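Local coordinates for dihydropteroate synthase (Burkholderia cenocepacia, PDB 2Y5S), which probably catalyses the condensation of para-aminobenzoate with 6-hydroxymethyl-7,8-dihydropterin diphosphate to give 7,8-dihydropteroate, a step of folate biosynthesis, at residues F196-Y207 / M232-V241; V165-A174 / A208-P218. All coordinates share one frame; numbering follows the deposited sequence.

Contact 1. Residues F196-Y207 / M232-V241; sequences FGFGKAVVDDNY and MSRKSMLGAV. With 78H (7,8-dihydropteroate), chain P; EDO (1,2-ethanediol), chain S.
K235, the last residue of the type II turn from M232 to K235, reaches between F196 and the bound 7,8-dihydropteroate, and nearly every atom of its side chain has a neighbour. CB lies against the ligand's carboxylate carbon C21, and CG against ring atoms C20 and C19 of the aminobenzoate part. K235 CD is near both C18 of the ligand and F196 O, and K235 CE comes within 3.6 Å of ligand C16. Beyond CG the chain is fully extended (chi2 -166°, chi3 176°), which carries the ammonium past the aminobenzoate ring to the pterin. There K235 NZ donates to F196 O at 2.7 Å and to the pterin oxygen O4 of the ligand, also at 2.7 Å; G231 O is a further partner, and the bond to N5 is weak. At the other end of the ligand, S236 N, at the first residue of helix 236-239, donates to ligand carboxylate oxygen O23 at 2.9 Å. F198 lays a ring face against the aminobenzoate carbon C16.

Behind the pocket the two segments meet through methionines. M232 SD sits over the centre of the F196 ring, 3.8 Å from its centroid, a Met-aromatic contact. M237 is bent at chi3 (-74°), which turns CE over a face of the Y207 ring in a CH-pi contact, while SD rests on N206 CB. Y207 OH donates to M237 O at 2.8 Å, coming from well above the carbonyl plane. N206 braces its own loop: ND2 donates to V202 O and OD1 accepts from G197 N.

Three oxygens, F196 O, G231 O and O4 of the pterin, thus take bonds from K235 NZ and fix where it sits, while the helix start at S236 would help stabilise the ligand carboxylate.

Contact 2. Residues V165-A174 / A208-P218; sequences VVTDVRDFLA and ALLAALPDTAP
D215 O takes a hydrogen bond from R170 NH1 at 2.8 Å, nearly straight at 164° and lying in the guanidinium plane. The extended start of the R170 chain brings R170 CD within 3.3 Å of D215 O; the bend at chi3 (58°) then turns the guanidinium edge to the same carbonyl. Close by, the backbone of R170 approaches T216 O through a CA-H...O contact. T216 OG1 turns back within its own segment to L213 O at 2.7 Å, in the carbonyl plane; T216 N uses the same acceptor.

The rest is apolar. L209 CD2 nestles among V165, V166 and V169, nearest to V169 CG2 at 3.8 Å. V166 puts CG2 on A212 CB and CG1 beside D215 CB. Farther along, P218 packs its ring on the helix, P218 CB against A174 CB at 3.7 Å and CD against L173 CB.

Helix 165-182 is thereby joined to the end of helix 204-211 and the turn after it, successive helices in the outer layer of the TIM barrel. T216 O is buried with no conventional hydrogen-bond partner. The R170 NH1 bond to D215 O is the one hydrogen bond between the two segments, in an otherwise largely hydrophobic seam.

How the contacts relate
Helix 204-211 runs through both contacts: its first half faces 232-241 in contact 1, and its second half faces 165-174 in contact 2. The two centres lie 15 Å apart, yet their side chains meet. M232 SD is 3.6 Å from L210 CD2, F196 CE1 is 3.7 Å from L209 CB, and K200 CE is 3.8 Å from L209 CD1. Contact 1 holds four residues of the 7,8-dihydropteroate pocket, whose ligand also bonds to N122 and D193; contact 2 lies behind it, with the L173 side chain about 9 Å from the ligand. Both also pack on the second subunit, contact 1 on its V283 and A286, contact 2 on its V287 and R294.

Contact 1. Residues F196-Y207 / M232-V241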
# COMPACT_ATOMS: atom_id res chain seq x y z
N PHE B 196 -12.72 13.05 -3.27
CA PHE B 196 -11.45 13.19 -3.93
C PHE B 196 -11.65 13.45 -5.43
O PHE B 196 -12.38 12.73 -6.09
CB PHE B 196 -10.60 11.93 -3.72
CG PHE B 196 -10.12 11.78 -2.33
CD1 PHE B 196 -9.15 12.61 -1.83
CD2 PHE B 196 -10.66 10.80 -1.49
CE1 PHE B 196 -8.72 12.50 -0.52
CE2 PHE B 196 -10.23 10.67 -0.18
CZ PHE B 196 -9.25 11.53 0.30
N GLY B 197 -10.99 14.49 -5.94
CA GLY B 197 -11.03 14.82 -7.35
C GLY B 197 -12.24 15.65 -7.75
O GLY B 197 -12.46 15.87 -8.94
N PHE B 198 -13.04 16.11 -6.79
CA PHE B 198 -14.25 16.91 -7.11
C PHE B 198 -14.12 18.37 -6.64
O PHE B 198 -14.55 18.73 -5.52
CB PHE B 198 -15.48 16.29 -6.48
CG PHE B 198 -15.94 15.02 -7.13
CD1 PHE B 198 -16.86 15.05 -8.18
CD2 PHE B 198 -15.48 13.77 -6.68
CE1 PHE B 198 -17.32 13.87 -8.77
CE2 PHE B 198 -15.92 12.59 -7.26
CZ PHE B 198 -16.85 12.64 -8.31
N GLY B 199 -13.55 19.21 -7.50
CA GLY B 199 -13.33 20.62 -7.17
C GLY B 199 -12.16 20.83 -6.22
O GLY B 199 -12.21 21.69 -5.34
N LYS B 200 -11.11 20.03 -6.39
CA LYS B 200 -9.91 20.10 -5.54
C LYS B 200 -8.68 20.30 -6.40
O LYS B 200 -8.61 19.74 -7.49
CB LYS B 200 -9.76 18.81 -4.74
CG LYS B 200 -10.62 18.73 -3.48
CD LYS B 200 -11.81 17.90 -3.65
CE LYS B 200 -12.79 18.08 -2.50
NZ LYS B 200 -14.14 17.56 -2.89
N ALA B 201 -7.73 21.09 -5.93
CA ALA B 201 -6.41 21.13 -6.57
C ALA B 201 -5.86 19.69 -6.62
O ALA B 201 -5.82 19.01 -5.58
CB ALA B 201 -5.46 22.08 -5.82
N VAL B 202 -5.47 19.25 -7.82
CA VAL B 202 -5.22 17.83 -8.12
C VAL B 202 -4.27 17.15 -7.13
O VAL B 202 -4.48 16.01 -6.76
CB VAL B 202 -4.69 17.63 -9.58
CG1 VAL B 202 -3.35 18.41 -9.84
CG2 VAL B 202 -4.55 16.15 -9.91
N VAL B 203 -3.24 17.86 -6.71
CA VAL B 203 -2.32 17.34 -5.73
C VAL B 203 -2.53 17.98 -4.35
O VAL B 203 -2.82 17.26 -3.39
CB VAL B 203 -0.87 17.44 -6.24
CG1 VAL B 203 0.10 17.11 -5.13
CG2 VAL B 203 -0.66 16.45 -7.42
N ASP B 204 -2.43 19.30 -4.24
CA ASP B 204 -2.39 19.94 -2.91
C ASP B 204 -3.65 19.73 -2.05
O ASP B 204 -3.53 19.41 -0.87
CB ASP B 204 -2.04 21.42 -3.00
CG ASP B 204 -0.58 21.63 -3.37
OD1 ASP B 204 0.23 20.70 -3.16
OD2 ASP B 204 -0.26 22.72 -3.89
N ASP B 205 -4.85 19.87 -2.64
CA ASP B 205 -6.10 19.69 -1.87
C ASP B 205 -6.40 18.22 -1.62
O ASP B 205 -6.75 17.83 -0.50
CB ASP B 205 -7.28 20.34 -2.58
CG ASP B 205 -7.22 21.86 -2.59
OD1 ASP B 205 -6.60 22.45 -1.68
OD2 ASP B 205 -7.82 22.47 -3.51
N ASN B 206 -6.28 17.39 -2.65
CA ASN B 206 -6.57 15.98 -2.51
C ASN B 206 -5.65 15.28 -1.50
O ASN B 206 -6.11 14.47 -0.69
CB ASN B 206 -6.50 15.28 -3.88
CG ASN B 206 -7.70 15.58 -4.77
OD1 ASN B 206 -8.85 15.56 -4.31
ND2 ASN B 206 -7.44 15.84 -6.06
N TYR B 207 -4.36 15.58 -1.53
CA TYR B 207 -3.44 14.96 -0.57
C TYR B 207 -3.53 15.55 0.83
O TYR B 207 -3.27 14.85 1.79
CB TYR B 207 -2.01 14.90 -1.09
CG TYR B 207 -1.86 13.84 -2.15
CD1 TYR B 207 -1.74 12.49 -1.81
CD2 TYR B 207 -1.90 14.16 -3.49
CE1 TYR B 207 -1.62 11.52 -2.79
CE2 TYR B 207 -1.78 13.17 -4.48
CZ TYR B 207 -1.63 11.87 -4.11
OH TYR B 207 -1.53 10.89 -5.08
N MET B 232 -10.52 6.93 -4.39
CA MET B 232 -9.40 7.52 -5.14
C MET B 232 -8.96 6.72 -6.34
O MET B 232 -8.04 7.13 -7.05
CB MET B 232 -8.24 7.68 -4.18
CG MET B 232 -8.56 8.71 -3.12
SD MET B 232 -7.31 8.75 -1.87
CE MET B 232 -7.84 7.35 -0.95
N SER B 233 -9.65 5.60 -6.59
CA SER B 233 -9.22 4.59 -7.55
C SER B 233 -9.04 5.14 -8.97
O SER B 233 -9.98 5.68 -9.55
CB SER B 233 -10.20 3.42 -7.54
OG SER B 233 -9.83 2.42 -8.48
N ARG B 234 -7.83 4.99 -9.50
CA ARG B 234 -7.46 5.42 -10.85
C ARG B 234 -7.56 6.92 -11.12
O ARG B 234 -7.50 7.34 -12.26
CB ARG B 234 -8.24 4.62 -11.91
CG ARG B 234 -8.05 3.12 -11.73
CD ARG B 234 -8.71 2.34 -12.84
NE ARG B 234 -8.31 0.94 -12.83
CZ ARG B 234 -8.90 -0.00 -13.56
NH1 ARG B 234 -9.94 0.31 -14.35
NH2 ARG B 234 -8.48 -1.26 -13.50
N LYS B 235 -7.63 7.73 -10.07
CA LYS B 235 -7.95 9.14 -10.24
C LYS B 235 -6.72 9.98 -10.58
O LYS B 235 -5.58 9.54 -10.42
CB LYS B 235 -8.67 9.68 -9.01
CG LYS B 235 -10.12 9.18 -8.87
CD LYS B 235 -10.89 10.00 -7.84
CE LYS B 235 -12.36 9.56 -7.76
NZ LYS B 235 -13.05 10.22 -6.62
N SER B 236 -6.98 11.19 -11.07
CA SER B 236 -5.95 12.12 -11.49
C SER B 236 -4.94 12.45 -10.42
O SER B 236 -3.77 12.65 -10.74
CB SER B 236 -6.58 13.42 -11.98
OG SER B 236 -7.21 13.16 -13.21
N MET B 237 -5.38 12.51 -9.15
CA MET B 237 -4.43 12.73 -8.05
C MET B 237 -3.31 11.68 -8.03
O MET B 237 -2.21 11.94 -7.53
CB MET B 237 -5.14 12.76 -6.69
CG MET B 237 -5.83 11.46 -6.30
SD MET B 237 -6.72 11.57 -4.72
CE MET B 237 -5.36 11.58 -3.56
N LEU B 238 -3.60 10.48 -8.53
CA LEU B 238 -2.61 9.41 -8.60
C LEU B 238 -1.71 9.56 -9.85
O LEU B 238 -0.48 9.46 -9.76
CB LEU B 238 -3.31 8.05 -8.59
CG LEU B 238 -4.31 7.78 -7.45
CD1 LEU B 238 -4.82 6.33 -7.51
CD2 LEU B 238 -3.72 8.07 -6.09
N GLY B 239 -2.33 9.79 -11.01
CA GLY B 239 -1.57 10.02 -12.25
C GLY B 239 -0.57 11.16 -12.12
O GLY B 239 0.57 11.08 -12.66
N ALA B 240 -0.98 12.20 -11.40
CA ALA B 240 -0.17 13.39 -11.21
C ALA B 240 1.14 13.12 -10.48
O ALA B 240 2.12 13.83 -10.71
CB ALA B 240 -0.97 14.47 -10.49
N VAL B 241 1.17 12.12 -9.61
CA VAL B 241 2.38 11.81 -8.84
C VAL B 241 3.20 10.65 -9.40
O VAL B 241 4.30 10.37 -8.92
CB VAL B 241 2.07 11.56 -7.36
CG1 VAL B 241 1.34 12.76 -6.78
CG2 VAL B 241 1.25 10.27 -7.16
O4 78H P . -14.95 9.42 -4.88
C4 78H P . -16.13 9.09 -5.02
C5 78H P . -16.72 8.93 -6.29
N3 78H P . -16.93 8.88 -3.88
C9 78H P . -18.08 8.57 -6.35
N5 78H P . -15.98 9.06 -7.42
C2 78H P . -18.31 8.54 -4.01
N8 78H P . -18.71 8.39 -7.57
N1 78H P . -18.83 8.38 -5.24
C6 78H P . -16.56 8.95 -8.64
N2 78H P . -19.08 8.39 -2.93
C7 78H P . -18.06 8.77 -8.83
C10 78H P . -15.72 9.03 -9.88
N11 78H P . -15.52 10.43 -10.27
C15 78H P . -14.29 10.85 -10.54
C16 78H P . -13.78 12.00 -9.96
C17 78H P . -13.51 10.08 -11.41
C18 78H P . -12.49 12.41 -10.25
C19 78H P . -12.21 10.49 -11.70
C20 78H P . -11.71 11.65 -11.13
C21 78H P . -10.27 12.09 -11.43
O22 78H P . -9.80 12.95 -10.68
O23 78H P . -9.61 11.48 -12.30
C1 EDO S . -10.89 6.80 -13.96
O1 EDO S . -10.11 7.98 -14.12
C2 EDO S . -11.68 6.90 -12.66
O2 EDO S . -13.00 6.38 -12.85

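Contact 2. Residues V165-A174 / A208-P218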
# COMPACT_ATOMS: atom_id res chain seq x y z
N VAL B 165 -9.04 23.42 3.40
CA VAL B 165 -9.90 22.50 2.67
C VAL B 165 -10.45 21.41 3.60
O VAL B 165 -11.59 20.98 3.42
CB VAL B 165 -9.17 21.88 1.46
CG1 VAL B 165 -7.97 21.02 1.89
CG2 VAL B 165 -10.16 21.06 0.63
N VAL B 166 -9.67 20.97 4.58
CA VAL B 166 -10.11 19.92 5.50
C VAL B 166 -11.27 20.42 6.36
O VAL B 166 -12.27 19.72 6.56
CB VAL B 166 -8.98 19.44 6.43
CG1 VAL B 166 -9.49 18.33 7.38
CG2 VAL B 166 -7.78 18.94 5.60
N THR B 167 -11.13 21.64 6.87
CA THR B 167 -12.17 22.24 7.70
C THR B 167 -13.41 22.52 6.87
O THR B 167 -14.53 22.25 7.32
CB THR B 167 -11.67 23.53 8.39
OG1 THR B 167 -10.53 23.22 9.20
CG2 THR B 167 -12.76 24.15 9.27
N ASP B 168 -13.23 23.05 5.66
CA ASP B 168 -14.37 23.39 4.79
C ASP B 168 -15.14 22.13 4.40
O ASP B 168 -16.37 22.13 4.35
CB ASP B 168 -13.91 24.10 3.51
CG ASP B 168 -13.32 25.48 3.78
OD1 ASP B 168 -13.63 26.08 4.83
OD2 ASP B 168 -12.55 25.95 2.92
N VAL B 169 -14.41 21.06 4.10
CA VAL B 169 -15.04 19.80 3.71
C VAL B 169 -15.83 19.26 4.93
O VAL B 169 -16.99 18.87 4.79
CB VAL B 169 -13.99 18.76 3.20
CG1 VAL B 169 -14.53 17.32 3.23
CG2 VAL B 169 -13.53 19.12 1.78
N ARG B 170 -15.21 19.27 6.11
CA ARG B 170 -15.89 18.78 7.32
C ARG B 170 -17.18 19.55 7.62
O ARG B 170 -18.21 18.93 7.90
CB ARG B 170 -14.98 18.84 8.55
CG ARG B 170 -15.64 18.21 9.77
CD ARG B 170 -14.75 18.22 11.02
NE ARG B 170 -14.34 19.56 11.39
CZ ARG B 170 -13.14 20.10 11.18
NH1 ARG B 170 -12.16 19.41 10.57
NH2 ARG B 170 -12.91 21.34 11.56
N ASP B 171 -17.12 20.87 7.54
CA ASP B 171 -18.29 21.72 7.84
C ASP B 171 -19.43 21.50 6.86
O ASP B 171 -20.59 21.52 7.24
CB ASP B 171 -17.90 23.20 7.84
CG ASP B 171 -16.99 23.57 8.99
OD1 ASP B 171 -17.05 22.91 10.05
OD2 ASP B 171 -16.23 24.54 8.86
N PHE B 172 -19.09 21.30 5.59
CA PHE B 172 -20.11 21.03 4.57
C PHE B 172 -20.80 19.71 4.86
O PHE B 172 -22.02 19.60 4.78
CB PHE B 172 -19.46 20.99 3.18
CG PHE B 172 -20.36 20.41 2.11
CD1 PHE B 172 -21.23 21.23 1.40
CD2 PHE B 172 -20.33 19.05 1.82
CE1 PHE B 172 -22.05 20.71 0.43
CE2 PHE B 172 -21.16 18.52 0.83
CZ PHE B 172 -22.02 19.36 0.14
N LEU B 173 -20.00 18.69 5.17
CA LEU B 173 -20.52 17.37 5.46
C LEU B 173 -21.38 17.42 6.73
O LEU B 173 -22.41 16.77 6.80
CB LEU B 173 -19.39 16.35 5.58
CG LEU B 173 -18.64 16.08 4.26
CD1 LEU B 173 -17.38 15.22 4.54
CD2 LEU B 173 -19.53 15.40 3.25
N ALA B 174 -20.98 18.24 7.70
CA ALA B 174 -21.75 18.42 8.93
C ALA B 174 -23.14 18.99 8.62
O ALA B 174 -24.15 18.52 9.16
CB ALA B 174 -21.00 19.33 9.89
N ALA B 208 -3.95 16.82 0.95
CA ALA B 208 -4.26 17.38 2.28
C ALA B 208 -5.40 16.57 2.90
O ALA B 208 -5.36 16.19 4.07
CB ALA B 208 -4.66 18.86 2.16
N LEU B 209 -6.43 16.32 2.11
CA LEU B 209 -7.58 15.57 2.58
C LEU B 209 -7.22 14.14 2.91
O LEU B 209 -7.77 13.60 3.86
CB LEU B 209 -8.71 15.60 1.55
CG LEU B 209 -9.33 16.98 1.33
CD1 LEU B 209 -10.16 16.98 0.05
CD2 LEU B 209 -10.19 17.40 2.52
N LEU B 210 -6.33 13.52 2.14
CA LEU B 210 -5.93 12.14 2.43
C LEU B 210 -5.07 12.06 3.69
O LEU B 210 -5.31 11.19 4.53
CB LEU B 210 -5.22 11.51 1.25
CG LEU B 210 -4.72 10.05 1.39
CD1 LEU B 210 -5.76 9.14 2.05
CD2 LEU B 210 -4.32 9.52 0.03
N ALA B 211 -4.08 12.95 3.82
CA ALA B 211 -3.21 13.01 5.02
C ALA B 211 -3.99 13.27 6.32
O ALA B 211 -3.64 12.74 7.38
CB ALA B 211 -2.12 14.08 4.86
N ALA B 212 -5.02 14.10 6.22
CA ALA B 212 -5.87 14.47 7.35
C ALA B 212 -7.25 13.83 7.32
O ALA B 212 -8.18 14.37 7.90
CB ALA B 212 -6.00 15.99 7.39
N LEU B 213 -7.38 12.68 6.67
CA LEU B 213 -8.69 12.04 6.47
C LEU B 213 -9.61 11.98 7.71
O LEU B 213 -10.80 12.32 7.61
CB LEU B 213 -8.54 10.65 5.84
CG LEU B 213 -9.78 10.01 5.20
CD1 LEU B 213 -10.24 10.79 3.98
CD2 LEU B 213 -9.55 8.57 4.79
N PRO B 214 -9.10 11.55 8.87
CA PRO B 214 -10.04 11.45 10.00
C PRO B 214 -10.77 12.76 10.31
O PRO B 214 -11.94 12.73 10.69
CB PRO B 214 -9.17 11.03 11.20
CG PRO B 214 -7.84 10.72 10.66
CD PRO B 214 -7.71 11.25 9.27
N ASP B 215 -10.07 13.88 10.13
CA ASP B 215 -10.60 15.20 10.43
C ASP B 215 -11.59 15.74 9.39
O ASP B 215 -12.15 16.80 9.59
CB ASP B 215 -9.46 16.20 10.60
CG ASP B 215 -8.51 15.83 11.74
OD1 ASP B 215 -8.98 15.27 12.75
OD2 ASP B 215 -7.30 16.09 11.59
N THR B 216 -11.80 15.03 8.28
CA THR B 216 -12.82 15.41 7.30
C THR B 216 -14.25 15.04 7.77
O THR B 216 -15.22 15.58 7.28
CB THR B 216 -12.57 14.77 5.91
OG1 THR B 216 -12.66 13.36 6.03
CG2 THR B 216 -11.19 15.14 5.36
N ALA B 217 -14.35 14.13 8.74
CA ALA B 217 -15.64 13.59 9.16
C ALA B 217 -16.19 14.33 10.38
O ALA B 217 -15.53 14.40 11.41
CB ALA B 217 -15.51 12.11 9.50
N PRO B 218 -17.40 14.88 10.26
CA PRO B 218 -18.03 15.44 11.44
C PRO B 218 -18.50 14.34 12.39
O PRO B 218 -18.45 13.14 12.06
CB PRO B 218 -19.22 16.21 10.86
CG PRO B 218 -19.52 15.56 9.61
CD PRO B 218 -18.28 14.93 9.09